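Local atomic coordinates of acyltransferase (Streptococcus pneumoniae, PDB entry 5UG1), a protein that transfers acetyl groups to hydroxyls of cell-wall peptidoglycan, the part modelled being its C-terminal catalytic domain. Residues T40-E43 with I44-N47; N128-A131 with K132-E136. All coordinates share one frame; numbering follows the deposited sequence.

Interaction 1: T40-E43 with I44-N47; sequences TANE and IMLN
The Asn42 amide meets the next helical turn through its oxygen: OD1 lies 3.7 Å from Met45 CE, with the methyl beyond the oxygen and displaced from the amide plane. Leu46 CD1 approaches the same oxygen more loosely from the opposite side of that plane, and the amide nitrogen ND2 is held, weakly, by a hydrogen bond with Ser76 OG. On Asn42, CG stands anti to the backbone N (chi1 -156°), while the Met45 chain is extended until a bend at chi3 (66°) places CE near OD1. At the other flat group, the Asn47 amide, the carbonyl oxygen of Glu43 sits over one face, 3.4 Å from Asn47 CG; the direction is wrong for a hydrogen bond from ND2, and this oxygen instead takes the backbone N of Asn47 at 2.9 Å. The Glu43 carboxylate turns to the preceding turn, where OE2 forms a salt bridge with Lys39. Ile44 brings CG1 to 3.2 Å from Thr40 O, which also accepts a nearly straight bond from Ile44 N at 2.7 Å. Equivalent i to i+4 bonds join Ala41 to Met45 and Asn42 to Leu46, giving regular alpha-helix throughout. Helix 38-50 presents Ala41, Ile44 and Met45 to Ile9 of strand 6-10, and packs through Asn42, Met45 and Leu46 against helix 70-80, which carries Ser76 and Ile77.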
ATOM      1  N   THR A  40       3.750  11.239   5.208  1.00 26.05           N
ATOM      2  CA  THR A  40       2.946  12.190   4.444  1.00 24.94           C
ATOM      3  C   THR A  40       1.618  11.577   4.013  1.00 23.63           C
ATOM      4  O   THR A  40       0.627  12.302   3.869  1.00 22.77           O
ATOM      5  CB  THR A  40       3.714  12.726   3.222  1.00 23.98           C
ATOM      6  OG1 THR A  40       4.009  11.659   2.321  1.00 29.31           O
ATOM      7  CG2 THR A  40       5.015  13.394   3.638  1.00 25.56           C
ATOM      8  N   ALA A  41       1.575  10.255   3.819  1.00 21.90           N
ATOM      9  CA  ALA A  41       0.311   9.583   3.527  1.00 23.10           C
ATOM     10  C   ALA A  41      -0.683   9.741   4.673  1.00 26.29           C
ATOM     11  O   ALA A  41      -1.894   9.882   4.444  1.00 23.78           O
ATOM     12  CB  ALA A  41       0.565   8.102   3.246  1.00 17.53           C
ATOM     13  N   ASN A  42      -0.187   9.679   5.913  1.00 25.17           N
ATOM     14  CA  ASN A  42      -1.007   9.966   7.089  1.00 21.16           C
ATOM     15  C   ASN A  42      -1.624  11.358   6.993  1.00 20.17           C
ATOM     16  O   ASN A  42      -2.817  11.547   7.252  1.00 18.00           O
ATOM     17  CB  ASN A  42      -0.138   9.845   8.350  1.00 17.76           C
ATOM     18  CG  ASN A  42      -0.947   9.553   9.613  1.00 23.93           C
ATOM     19  OD1 ASN A  42      -2.169   9.697   9.626  1.00 21.16           O
ATOM     20  ND2 ASN A  42      -0.257   9.139  10.686  1.00 18.98           N
ATOM     21  N   GLU A  43      -0.806  12.350   6.636  1.00 22.08           N
ATOM     22  CA  GLU A  43      -1.287  13.723   6.506  1.00 23.72           C
ATOM     23  C   GLU A  43      -2.260  13.857   5.337  1.00 20.02           C
ATOM     24  O   GLU A  43      -3.309  14.497   5.471  1.00 22.75           O
ATOM     25  CB  GLU A  43      -0.093  14.663   6.349  1.00 21.46           C
ATOM     26  CG  GLU A  43       0.871  14.659   7.561  1.00 21.90           C
ATOM     27  CD  GLU A  43       2.272  15.130   7.193  1.00 30.55           C
ATOM     28  OE1 GLU A  43       2.524  15.353   5.987  1.00 30.14           O
ATOM     29  OE2 GLU A  43       3.125  15.271   8.097  1.00 23.95           O
ATOM     30  N   ILE A  44      -1.937  13.239   4.195  1.00 19.79           N
ATOM     31  CA  ILE A  44      -2.840  13.234   3.036  1.00 23.15           C
ATOM     32  C   ILE A  44      -4.174  12.594   3.394  1.00 20.87           C
ATOM     33  O   ILE A  44      -5.245  13.101   3.018  1.00 22.22           O
ATOM     34  CB  ILE A  44      -2.184  12.510   1.841  1.00 26.81           C
ATOM     35  CG1 ILE A  44      -0.965  13.294   1.338  1.00 26.65           C
ATOM     36  CG2 ILE A  44      -3.188  12.300   0.695  1.00 24.03           C
ATOM     37  CD1 ILE A  44      -0.192  12.576   0.240  1.00 25.78           C
ATOM     38  N   MET A  45      -4.131  11.472   4.133  1.00 18.48           N
ATOM     39  CA  MET A  45      -5.352  10.774   4.538  1.00 17.47           C
ATOM     40  C   MET A  45      -6.296  11.689   5.315  1.00 18.02           C
ATOM     41  O   MET A  45      -7.482  11.808   4.981  1.00 21.83           O
ATOM     42  CB  MET A  45      -5.004   9.551   5.383  1.00 25.32           C
ATOM     43  CG  MET A  45      -6.245   8.747   5.797  1.00 21.96           C
ATOM     44  SD  MET A  45      -5.863   7.364   6.875  1.00 22.11           S
ATOM     45  CE  MET A  45      -5.275   8.242   8.337  1.00 22.15           C
ATOM     46  N   LEU A  46      -5.783  12.340   6.366  1.00 18.39           N
ATOM     47  CA  LEU A  46      -6.612  13.226   7.184  1.00 25.69           C
ATOM     48  C   LEU A  46      -7.020  14.490   6.434  1.00 25.55           C
ATOM     49  O   LEU A  46      -8.136  14.989   6.617  1.00 28.25           O
ATOM     50  CB  LEU A  46      -5.874  13.597   8.458  1.00 27.40           C
ATOM     51  CG  LEU A  46      -5.651  12.426   9.408  1.00 27.03           C
ATOM     52  CD1 LEU A  46      -4.838  12.914  10.595  1.00 19.74           C
ATOM     53  CD2 LEU A  46      -6.995  11.821   9.838  1.00 21.86           C
ATOM     54  N   ASN A  47      -6.123  15.056   5.623  1.00 23.98           N
ATOM     55  CA  ASN A  47      -6.522  16.198   4.804  1.00 24.59           C
ATOM     56  C   ASN A  47      -7.721  15.835   3.934  1.00 21.90           C
ATOM     57  O   ASN A  47      -8.700  16.587   3.859  1.00 22.88           O
ATOM     58  CB  ASN A  47      -5.349  16.686   3.946  1.00 29.44           C
ATOM     59  CG  ASN A  47      -4.401  17.632   4.709  1.00 32.48           C
ATOM     60  OD1 ASN A  47      -4.781  18.263   5.686  1.00 24.32           O
ATOM     61  ND2 ASN A  47      -3.169  17.738   4.236  1.00 30.33           N
TER

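Interaction 2: N128-A131 with K132-E136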
ATOM      1  N   ASN A 128       5.078  -7.324  -0.337  1.00 20.11           N
ATOM      2  CA  ASN A 128       6.355  -7.881   0.103  1.00 22.69           C
ATOM      3  C   ASN A 128       6.429  -9.384  -0.158  1.00 25.78           C
ATOM      4  O   ASN A 128       7.409  -9.883  -0.718  1.00 20.29           O
ATOM      5  CB  ASN A 128       6.553  -7.584   1.594  1.00 24.61           C
ATOM      6  CG  ASN A 128       7.848  -8.142   2.142  1.00 24.84           C
ATOM      7  OD1 ASN A 128       7.928  -9.319   2.506  1.00 25.65           O
ATOM      8  ND2 ASN A 128       8.868  -7.291   2.224  1.00 23.63           N
ATOM      9  N   GLN A 129       5.393 -10.122   0.243  1.00 21.57           N
ATOM     10  CA  GLN A 129       5.398 -11.565   0.029  1.00 24.43           C
ATOM     11  C   GLN A 129       5.332 -11.913  -1.452  1.00 24.71           C
ATOM     12  O   GLN A 129       6.057 -12.803  -1.910  1.00 28.92           O
ATOM     13  CB  GLN A 129       4.238 -12.208   0.786  1.00 26.84           C
ATOM     14  CG  GLN A 129       3.990 -13.657   0.421  1.00 49.00           C
ATOM     15  CD  GLN A 129       2.953 -14.296   1.324  1.00 65.49           C
ATOM     16  OE1 GLN A 129       2.069 -13.616   1.850  1.00 67.64           O
ATOM     17  NE2 GLN A 129       3.065 -15.605   1.524  1.00 77.03           N
ATOM     18  N   VAL A 130       4.479 -11.217  -2.217  1.00 23.43           N
ATOM     19  CA  VAL A 130       4.322 -11.506  -3.644  1.00 28.50           C
ATOM     20  C   VAL A 130       5.610 -11.188  -4.403  1.00 29.47           C
ATOM     21  O   VAL A 130       6.082 -11.987  -5.228  1.00 23.71           O
ATOM     22  CB  VAL A 130       3.112 -10.735  -4.207  1.00 29.55           C
ATOM     23  CG1 VAL A 130       3.163 -10.638  -5.750  1.00 24.16           C
ATOM     24  CG2 VAL A 130       1.810 -11.397  -3.750  1.00 25.52           C
ATOM     25  N   ALA A 131       6.209 -10.025  -4.111  1.00 20.04           N
ATOM     26  CA  ALA A 131       7.441  -9.611  -4.777  1.00 19.09           C
ATOM     27  C   ALA A 131       8.551 -10.639  -4.621  1.00 20.99           C
ATOM     28  O   ALA A 131       9.329 -10.860  -5.552  1.00 29.65           O
ATOM     29  CB  ALA A 131       7.912  -8.274  -4.225  1.00 18.45           C
ATOM     30  N   LYS A 132       8.657 -11.262  -3.448  1.00 31.41           N
ATOM     31  CA  LYS A 132       9.700 -12.259  -3.251  1.00 24.79           C
ATOM     32  C   LYS A 132       9.471 -13.496  -4.106  1.00 30.27           C
ATOM     33  O   LYS A 132      10.419 -14.250  -4.356  1.00 29.67           O
ATOM     34  CB  LYS A 132       9.787 -12.654  -1.781  1.00 26.04           C
ATOM     35  CG  LYS A 132      10.198 -11.535  -0.874  1.00 27.60           C
ATOM     36  CD  LYS A 132      10.148 -11.992   0.571  1.00 30.38           C
ATOM     37  CE  LYS A 132      10.522 -10.875   1.523  1.00 27.97           C
ATOM     38  NZ  LYS A 132      10.118 -11.203   2.913  1.00 28.54           N
ATOM     39  N   GLU A 133       8.244 -13.714  -4.569  1.00 27.65           N
ATOM     40  CA  GLU A 133       7.923 -14.914  -5.324  1.00 34.88           C
ATOM     41  C   GLU A 133       8.190 -14.767  -6.812  1.00 30.00           C
ATOM     42  O   GLU A 133       8.011 -15.735  -7.553  1.00 32.54           O
ATOM     43  CB  GLU A 133       6.457 -15.297  -5.127  1.00 39.53           C
ATOM     44  CG  GLU A 133       6.086 -15.804  -3.753  1.00 48.69           C
ATOM     45  CD  GLU A 133       4.683 -16.394  -3.743  1.00 65.72           C
ATOM     46  OE1 GLU A 133       4.562 -17.643  -3.755  1.00 74.01           O
ATOM     47  OE2 GLU A 133       3.704 -15.608  -3.759  1.00 67.62           O
ATOM     48  N   HIS A 134       8.615 -13.597  -7.268  1.00 29.53           N
ATOM     49  CA  HIS A 134       8.710 -13.298  -8.696  1.00 30.84           C
ATOM     50  C   HIS A 134      10.042 -12.645  -9.003  1.00 30.00           C
ATOM     51  O   HIS A 134      10.097 -11.469  -9.376  1.00 29.52           O
ATOM     52  CB  HIS A 134       7.558 -12.400  -9.133  1.00 26.67           C
ATOM     53  CG  HIS A 134       6.224 -13.066  -9.051  1.00 27.84           C
ATOM     54  ND1 HIS A 134       5.724 -13.848 -10.070  1.00 28.74           N
ATOM     55  CD2 HIS A 134       5.291 -13.075  -8.070  1.00 27.98           C
ATOM     56  CE1 HIS A 134       4.536 -14.308  -9.720  1.00 31.69           C
ATOM     57  NE2 HIS A 134       4.252 -13.858  -8.509  1.00 29.66           N
ATOM     58  N   PRO A 135      11.140 -13.394  -8.879  1.00 29.69           N
ATOM     59  CA  PRO A 135      12.454 -12.808  -9.191  1.00 33.02           C
ATOM     60  C   PRO A 135      12.542 -12.253 -10.600  1.00 35.02           C
ATOM     61  O   PRO A 135      13.324 -11.325 -10.838  1.00 35.77           O
ATOM     62  CB  PRO A 135      13.419 -13.987  -8.988  1.00 37.45           C
ATOM     63  CG  PRO A 135      12.573 -15.201  -9.193  1.00 34.58           C
ATOM     64  CD  PRO A 135      11.221 -14.843  -8.638  1.00 31.28           C
ATOM     65  N   GLU A 136      11.751 -12.781 -11.543  1.00 35.73           N
ATOM     66  CA  GLU A 136      11.871 -12.352 -12.932  1.00 36.81           C
ATOM     67  C   GLU A 136      11.534 -10.876 -13.102  1.00 36.67           C
ATOM     68  O   GLU A 136      12.060 -10.217 -14.010  1.00 37.52           O
ATOM     69  CB  GLU A 136      10.981 -13.214 -13.838  1.00 39.50           C
ATOM     70  CG  GLU A 136       9.473 -12.979 -13.704  1.00 40.12           C
ATOM     71  CD  GLU A 136       8.851 -13.632 -12.469  1.00 39.06           C
ATOM     72  OE1 GLU A 136       9.592 -14.166 -11.622  1.00 42.92           O
ATOM     73  OE2 GLU A 136       7.610 -13.604 -12.344  1.00 38.90           O
TER
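Lys132 reaches back one turn to Asn128, its ammonium NZ donating to the amide oxygen OD1 at 2.9 Å. The donor lies in the carbonyl plane, on a lone pair. The first torsion of the lysine (chi1 -64°, CG anti to the carbonyl carbon) turns the chain back along the helix, and the extended remainder carries its methylenes past Asn128 O, with CG 3.2 Å from that oxygen, to bring NZ to OD1. Both ends of this pair have further partners: NZ makes a salt bridge with Glu106, OD1 also accepts from Arg113, and Asn128 ND2 donates to Pro92 O and Glu106 OE2. The buried amide is thus gripped at its oxygen and its nitrogen, which should fix its rotation.

The backbone bond from Lys132 N to Asn128 O is weak, and from Glu133 on the bonds run i to i-3, in the manner of a 3-10 turn, as the chain leaves helix 127-132; a short 3-10 segment starts at Pro135. Glu133 N reaches Val130 O at 2.8 Å from above the carbonyl plane, 57° out of it. The same oxygen lies at the edge of the His134 imidazole, in its plane and 3.1 Å from CD2. His134 N makes a weak bond to Ala131 O, which also takes Trp138 NE1. Across the ring, ND1 donates to Glu136 OE2 at 3.0 Å, on the syn side of the carboxylate.

Asn128, Ala131 and Lys132 pack on Tyr93 in the loop after strand 86-90, Glu106 and Arg113 come from helix 102-118, and Val130 and His134 touch Thr163 and Leu159 of helix 150-171.

Overall arrangement
Interactions 1 and 2 lie on opposite sides of the chain's centre, their own centres 28 Å apart and their nearest atoms about 16 Å apart. Interaction 1 belongs to helix 38-50 and is helix packing, whereas interaction 2, a largely polar turn at a helix end, follows strand 122-125, an outermost strand of the five-stranded parallel sheet, and leads into the loop before helix 150-171. Neither touches the bound methanesulfonic acid: the side chain of Thr40 is about 10 Å from it and that of Ala131 about 12 Å. The ligand pocket includes Ser12 and His145, which with Asp142 probably form the catalytic triad. His145 lies in the loop that interaction 2 begins.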